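Local coordinates for alpha-galactosidase (Lactobacillus brevis, PDB 3MI6), which probably hydrolyses terminal, non-reducing alpha-D-galactose residues from alpha-D-galactosides such as galactose oligosaccharides, galactomannans and galactolipids, as a glycosyl hydrolase of family 36, at residues 76-84 with 97-105; 142-150 with 163-174. All coordinates share one frame; numbering follows the deposited sequence.

Interaction 1 (76-84 with 97-105); sequences EYASLGKGD and GSRITELTY
Lys82 reaches across to Glu102 and forms the one salt bridge between the two segments, a weak hydrogen bond of 2.9 Å from Lys82 NZ to Glu102 OE2. The two side chains cross at about a right angle. Bends at chi2 (-106°) and chi3 (76°) fold the lysine over the glutamate stem, where Lys82 CD lies 3.5 Å from Glu102 CG. This is the close-packed part of the contact. Beside it Gly81 CA is in contact with Ile100 CD1 at 4.2 Å, and Lys82 CE comes no nearer than 4.4 Å to Ile100 CG2. The fit is looser toward the other end: Ser79 turns toward Thr101, its OG 3.6 Å from the carbonyl O of that residue, while Leu103 CD1 only skirts the backbone O of Tyr77 at 4.4 Å. The second subunit also engages the ion pair: its Thr439 accepts a hydrogen bond from Lys82 NZ through its O and donates one to Glu102 OE2 through its N. Inward, Ser79 and Thr101 both pack on Phe90 of strand 90-93, and Tyr77 and Leu103 both touch Leu147 of strand 146-154, so the loop 76-84 and the lead into strand 103-112 meet the same two strands.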
# COMPACT_ATOMS: atom_id res chain seq x y z
N GLU D 76 12.49 13.75 -29.12
CA GLU D 76 13.83 13.32 -28.81
C GLU D 76 14.63 14.46 -28.17
O GLU D 76 15.55 14.24 -27.40
CB GLU D 76 14.52 12.84 -30.08
CG GLU D 76 15.84 12.17 -29.85
CD GLU D 76 15.70 10.78 -29.24
OE1 GLU D 76 14.55 10.33 -29.02
OE2 GLU D 76 16.75 10.15 -28.99
N TYR D 77 14.24 15.69 -28.48
CA TYR D 77 14.92 16.87 -27.95
C TYR D 77 14.02 18.04 -28.26
O TYR D 77 14.21 18.71 -29.26
CB TYR D 77 16.30 17.06 -28.61
CG TYR D 77 17.28 17.80 -27.74
CD1 TYR D 77 17.93 17.17 -26.70
CD2 TYR D 77 17.54 19.14 -27.94
CE1 TYR D 77 18.81 17.84 -25.89
CE2 TYR D 77 18.41 19.82 -27.15
CZ TYR D 77 19.05 19.17 -26.12
OH TYR D 77 19.93 19.86 -25.32
N ALA D 78 13.04 18.28 -27.41
CA ALA D 78 12.00 19.25 -27.73
C ALA D 78 12.20 20.68 -27.21
O ALA D 78 12.87 20.92 -26.20
CB ALA D 78 10.64 18.72 -27.28
N SER D 79 11.58 21.63 -27.90
CA SER D 79 11.57 23.02 -27.46
C SER D 79 10.17 23.41 -27.01
O SER D 79 9.20 22.71 -27.26
CB SER D 79 11.96 23.92 -28.62
OG SER D 79 10.98 23.80 -29.64
N LEU D 80 10.07 24.56 -26.36
CA LEU D 80 8.79 25.09 -25.93
C LEU D 80 8.37 26.24 -26.82
O LEU D 80 9.17 27.15 -27.08
CB LEU D 80 8.90 25.59 -24.50
CG LEU D 80 7.73 26.48 -24.07
CD1 LEU D 80 6.52 25.63 -23.74
CD2 LEU D 80 8.12 27.34 -22.88
N GLY D 81 7.13 26.21 -27.28
CA GLY D 81 6.58 27.31 -28.05
C GLY D 81 5.85 26.88 -29.30
O GLY D 81 5.14 27.67 -29.94
N LYS D 82 6.00 25.61 -29.65
CA LYS D 82 5.53 25.12 -30.91
C LYS D 82 4.34 24.16 -30.78
O LYS D 82 4.05 23.43 -31.72
CB LYS D 82 6.68 24.44 -31.63
CG LYS D 82 7.81 25.40 -32.01
CD LYS D 82 7.82 25.71 -33.51
CE LYS D 82 6.72 26.68 -33.90
NZ LYS D 82 6.68 26.92 -35.36
N GLY D 83 3.66 24.18 -29.64
CA GLY D 83 2.50 23.33 -29.44
C GLY D 83 2.69 22.28 -28.36
O GLY D 83 1.75 21.69 -27.86
N ASP D 84 3.95 22.05 -28.01
CA ASP D 84 4.29 21.21 -26.89
C ASP D 84 4.37 22.08 -25.65
O ASP D 84 5.06 23.11 -25.65
CB ASP D 84 5.64 20.54 -27.12
CG ASP D 84 5.84 19.32 -26.25
OD1 ASP D 84 4.98 19.08 -25.37
OD2 ASP D 84 6.83 18.59 -26.46
N GLY D 97 14.58 38.94 -28.13
CA GLY D 97 13.80 38.47 -27.00
C GLY D 97 12.96 37.24 -27.27
O GLY D 97 12.52 36.57 -26.34
N SER D 98 12.74 36.95 -28.55
CA SER D 98 12.02 35.75 -28.97
C SER D 98 12.73 34.47 -28.51
O SER D 98 13.96 34.37 -28.53
CB SER D 98 11.88 35.77 -30.50
OG SER D 98 11.34 34.56 -31.00
N ARG D 99 11.94 33.50 -28.07
CA ARG D 99 12.48 32.26 -27.55
C ARG D 99 12.03 31.06 -28.40
O ARG D 99 12.21 29.90 -28.00
CB ARG D 99 12.04 32.09 -26.08
CG ARG D 99 12.59 33.17 -25.14
CD ARG D 99 11.97 33.05 -23.76
NE ARG D 99 10.51 33.01 -23.84
CZ ARG D 99 9.74 34.08 -24.02
NH1 ARG D 99 10.31 35.27 -24.14
NH2 ARG D 99 8.42 33.97 -24.09
N ILE D 100 11.46 31.35 -29.56
CA ILE D 100 11.02 30.31 -30.47
C ILE D 100 12.21 29.69 -31.19
O ILE D 100 13.15 30.38 -31.57
CB ILE D 100 10.01 30.83 -31.47
CG1 ILE D 100 8.87 31.54 -30.74
CG2 ILE D 100 9.46 29.69 -32.30
CD1 ILE D 100 8.43 30.85 -29.48
N THR D 101 12.16 28.38 -31.37
CA THR D 101 13.20 27.69 -32.11
C THR D 101 12.60 26.62 -32.98
O THR D 101 11.82 25.80 -32.51
CB THR D 101 14.21 27.05 -31.17
OG1 THR D 101 15.06 28.08 -30.64
CG2 THR D 101 15.07 26.06 -31.92
N GLU D 102 12.95 26.61 -34.26
CA GLU D 102 12.43 25.57 -35.14
C GLU D 102 13.52 24.69 -35.71
O GLU D 102 14.06 24.98 -36.77
CB GLU D 102 11.59 26.17 -36.25
CG GLU D 102 10.28 26.71 -35.76
CD GLU D 102 9.65 27.68 -36.72
OE1 GLU D 102 9.96 27.59 -37.93
OE2 GLU D 102 8.86 28.53 -36.27
N LEU D 103 13.83 23.61 -35.01
CA LEU D 103 14.83 22.68 -35.51
C LEU D 103 14.34 22.00 -36.77
O LEU D 103 13.14 21.70 -36.91
CB LEU D 103 15.18 21.64 -34.46
CG LEU D 103 15.96 22.18 -33.27
CD1 LEU D 103 16.25 21.05 -32.31
CD2 LEU D 103 17.25 22.84 -33.73
N THR D 104 15.27 21.78 -37.69
CA THR D 104 15.00 21.10 -38.93
C THR D 104 16.22 20.28 -39.26
O THR D 104 17.31 20.84 -39.45
CB THR D 104 14.79 22.08 -40.06
OG1 THR D 104 13.68 22.93 -39.76
CG2 THR D 104 14.50 21.32 -41.34
N TYR D 105 16.04 18.96 -39.33
CA TYR D 105 17.10 18.03 -39.69
C TYR D 105 17.78 18.41 -41.00
O TYR D 105 17.14 18.87 -41.95
CB TYR D 105 16.54 16.60 -39.78
CG TYR D 105 17.48 15.57 -40.38
CD1 TYR D 105 18.46 14.96 -39.61
CD2 TYR D 105 17.37 15.20 -41.71
CE1 TYR D 105 19.32 14.02 -40.15
CE2 TYR D 105 18.23 14.25 -42.27
CZ TYR D 105 19.21 13.67 -41.49
OH TYR D 105 20.06 12.73 -42.03

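Interaction 2 (142-150 with 163-174); sequences ITGLALDLN and SAKFTNPSSEKL
Leu147 holds CG anti to its backbone N (chi1 179°) and Phe166 holds its ring beside its own N (chi1 -70°), which sets the two side chains alongside each other and pointing the same way. Leu147 CD1 is thereby centred over one face of the ring, a CH-pi contact 3.6 Å from the centroid and 6° off the normal. Leu145 CD1 meets the same ring at its edge, in plane, 3.9 Å from Phe166 CD2. Leu149 and Ala164 continue this apolar face, and Leu174 CD1 extends it at the other end by closing on Leu145 CB at 3.5 Å.

The opposite face is more polar. Asn150 donates from ND2 to Ser163 OG at 2.6 Å, in a nearly straight bond close to the amide plane; Ser163 OG has a further weak bond with Gln292. Asp148 and Lys165 stand side by side, but their charged ends stay apart and Asp148 OD1 bonds Ser137. Beyond the paired strands, Pro169 CD abuts Gly144 O, and Asn168 ND2 ties the following turn together by bonding Glu172 O at 3.0 Å.

Backbone hydrogen bonds join Ala146 with Thr167, Asp148 with Lys165 and Asn150 with Ser163, the last including one weak bond. Their alternation with the non-hydrogen-bonded pairs Leu147-Phe166 and Leu149-Ala164 is that of a regular antiparallel beta hairpin, here formed by neighbouring strands of the large N-terminal-domain sheet.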
# COMPACT_ATOMS: atom_id res chain seq x y z
N ILE D 142 15.00 29.69 -37.89
CA ILE D 142 14.82 31.04 -37.37
C ILE D 142 16.12 31.78 -37.05
O ILE D 142 16.22 32.99 -37.29
CB ILE D 142 13.91 31.06 -36.12
CG1 ILE D 142 12.53 30.50 -36.44
CG2 ILE D 142 13.80 32.46 -35.57
CD1 ILE D 142 11.54 30.61 -35.30
N THR D 143 17.12 31.10 -36.51
CA THR D 143 18.29 31.82 -36.03
C THR D 143 19.57 31.35 -36.67
O THR D 143 20.60 32.02 -36.57
CB THR D 143 18.45 31.72 -34.50
OG1 THR D 143 18.88 30.40 -34.14
CG2 THR D 143 17.13 32.04 -33.80
N GLY D 144 19.52 30.19 -37.31
CA GLY D 144 20.70 29.66 -37.97
C GLY D 144 21.60 28.82 -37.08
O GLY D 144 22.54 28.19 -37.57
N LEU D 145 21.31 28.82 -35.78
CA LEU D 145 21.98 27.95 -34.82
C LEU D 145 21.98 26.52 -35.31
O LEU D 145 21.01 26.07 -35.92
CB LEU D 145 21.24 28.02 -33.47
CG LEU D 145 21.51 26.92 -32.44
CD1 LEU D 145 22.30 27.45 -31.28
CD2 LEU D 145 20.21 26.36 -31.94
N ALA D 146 23.07 25.81 -35.06
CA ALA D 146 23.15 24.40 -35.39
C ALA D 146 23.24 23.55 -34.12
O ALA D 146 23.87 23.94 -33.14
CB ALA D 146 24.33 24.12 -36.28
N LEU D 147 22.61 22.38 -34.15
CA LEU D 147 22.58 21.49 -33.01
C LEU D 147 23.02 20.09 -33.39
O LEU D 147 22.44 19.46 -34.27
CB LEU D 147 21.17 21.41 -32.46
CG LEU D 147 21.01 20.47 -31.27
CD1 LEU D 147 21.96 20.89 -30.15
CD2 LEU D 147 19.57 20.47 -30.80
N ASP D 148 24.06 19.59 -32.73
CA ASP D 148 24.42 18.19 -32.90
C ASP D 148 23.88 17.34 -31.75
O ASP D 148 24.15 17.61 -30.57
CB ASP D 148 25.94 18.04 -33.03
CG ASP D 148 26.47 18.60 -34.34
OD1 ASP D 148 25.61 18.91 -35.20
OD2 ASP D 148 27.72 18.72 -34.52
N LEU D 149 23.08 16.33 -32.09
CA LEU D 149 22.61 15.33 -31.14
C LEU D 149 23.47 14.06 -31.23
O LEU D 149 23.51 13.39 -32.26
CB LEU D 149 21.13 14.99 -31.37
CG LEU D 149 20.13 16.08 -31.02
CD1 LEU D 149 18.71 15.56 -30.95
CD2 LEU D 149 20.51 16.70 -29.70
N ASN D 150 24.17 13.75 -30.15
CA ASN D 150 25.06 12.61 -30.15
C ASN D 150 24.46 11.41 -29.45
O ASN D 150 23.65 11.53 -28.52
CB ASN D 150 26.38 13.01 -29.51
CG ASN D 150 26.90 14.31 -30.05
OD1 ASN D 150 27.10 14.46 -31.25
ND2 ASN D 150 27.11 15.28 -29.17
N SER D 163 24.57 13.10 -25.74
CA SER D 163 24.89 14.50 -25.45
C SER D 163 24.33 15.44 -26.51
O SER D 163 23.66 15.01 -27.45
CB SER D 163 26.40 14.73 -25.31
OG SER D 163 27.04 14.76 -26.58
N ALA D 164 24.61 16.73 -26.35
CA ALA D 164 24.21 17.73 -27.32
C ALA D 164 25.32 18.75 -27.46
O ALA D 164 26.00 19.06 -26.48
CB ALA D 164 22.91 18.40 -26.90
N LYS D 165 25.53 19.24 -28.68
CA LYS D 165 26.52 20.28 -28.96
C LYS D 165 25.86 21.33 -29.80
O LYS D 165 25.34 21.03 -30.87
CB LYS D 165 27.69 19.71 -29.73
CG LYS D 165 28.78 20.71 -30.02
CD LYS D 165 29.83 20.10 -30.93
CE LYS D 165 31.23 20.56 -30.56
NZ LYS D 165 32.23 20.16 -31.59
N PHE D 166 25.89 22.57 -29.33
CA PHE D 166 25.26 23.69 -30.02
C PHE D 166 26.31 24.47 -30.80
O PHE D 166 27.39 24.75 -30.28
CB PHE D 166 24.59 24.62 -29.02
CG PHE D 166 23.37 24.05 -28.35
CD1 PHE D 166 23.48 23.03 -27.43
CD2 PHE D 166 22.11 24.56 -28.62
CE1 PHE D 166 22.35 22.51 -26.82
CE2 PHE D 166 20.99 24.03 -28.00
CZ PHE D 166 21.11 23.01 -27.11
N THR D 167 25.99 24.83 -32.04
CA THR D 167 26.89 25.67 -32.85
C THR D 167 26.16 26.93 -33.31
O THR D 167 25.00 26.87 -33.71
CB THR D 167 27.44 24.93 -34.10
OG1 THR D 167 27.75 23.56 -33.78
CG2 THR D 167 28.70 25.64 -34.62
N ASN D 168 26.84 28.07 -33.21
CA ASN D 168 26.31 29.33 -33.74
C ASN D 168 27.12 29.78 -34.95
O ASN D 168 28.22 30.32 -34.79
CB ASN D 168 26.33 30.41 -32.66
CG ASN D 168 25.58 31.67 -33.09
OD1 ASN D 168 25.04 31.74 -34.19
ND2 ASN D 168 25.56 32.68 -32.22
N PRO D 169 26.59 29.54 -36.16
CA PRO D 169 27.21 29.97 -37.41
C PRO D 169 26.63 31.31 -37.90
O PRO D 169 27.16 31.88 -38.86
CB PRO D 169 26.81 28.86 -38.40
CG PRO D 169 25.87 27.93 -37.64
CD PRO D 169 25.43 28.68 -36.42
N SER D 170 25.57 31.80 -37.27
CA SER D 170 25.02 33.10 -37.65
C SER D 170 25.86 34.25 -37.08
O SER D 170 26.83 34.03 -36.36
CB SER D 170 23.55 33.23 -37.24
OG SER D 170 23.40 33.70 -35.91
N SER D 171 25.47 35.47 -37.42
CA SER D 171 26.28 36.63 -37.06
C SER D 171 25.81 37.27 -35.75
O SER D 171 26.50 38.13 -35.20
CB SER D 171 26.23 37.66 -38.17
OG SER D 171 25.04 38.41 -38.06
N GLU D 172 24.65 36.84 -35.27
CA GLU D 172 24.02 37.45 -34.10
C GLU D 172 24.25 36.63 -32.83
O GLU D 172 24.47 35.42 -32.91
CB GLU D 172 22.52 37.60 -34.35
CG GLU D 172 22.17 38.01 -35.77
CD GLU D 172 21.13 39.12 -35.81
OE1 GLU D 172 21.26 40.06 -34.99
OE2 GLU D 172 20.20 39.05 -36.65
N LYS D 173 24.20 37.28 -31.67
CA LYS D 173 24.38 36.59 -30.40
C LYS D 173 23.16 35.73 -30.09
O LYS D 173 22.02 36.14 -30.34
CB LYS D 173 24.59 37.59 -29.26
CG LYS D 173 25.76 38.55 -29.46
CD LYS D 173 25.88 39.51 -28.29
CE LYS D 173 24.58 40.28 -28.06
NZ LYS D 173 24.68 41.26 -26.94
N LEU D 174 23.41 34.52 -29.57
CA LEU D 174 22.34 33.64 -29.09
C LEU D 174 22.59 33.25 -27.63
O LEU D 174 23.74 33.07 -27.23
CB LEU D 174 22.25 32.38 -29.95
CG LEU D 174 21.78 32.50 -31.40
CD1 LEU D 174 22.03 31.18 -32.09
CD2 LEU D 174 20.31 32.91 -31.51

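Interaction 1 and interaction 2 lie about 13 Å apart, centre to centre, and share one apolar layer. Leu103 CD1 packs 3.7 Å from Leu147 CD2, and Tyr77 bridges to the hairpin with its CB 3.7 Å from Leu149 CD1; its hydroxyl bonds Leu180 O and also lies against Ala164. The loop of interaction 1 thus rests on the same face of the hairpin as the Leu147-Phe166 pair. Toward the second subunit, Ile142 CD1 comes within 3.5 Å of Glu102 OE2, and both residues pack on Ser438 of that subunit. The two contacts belong to the N-terminal domain and lie away from the predicted catalytic residues Asp479 and Asp549.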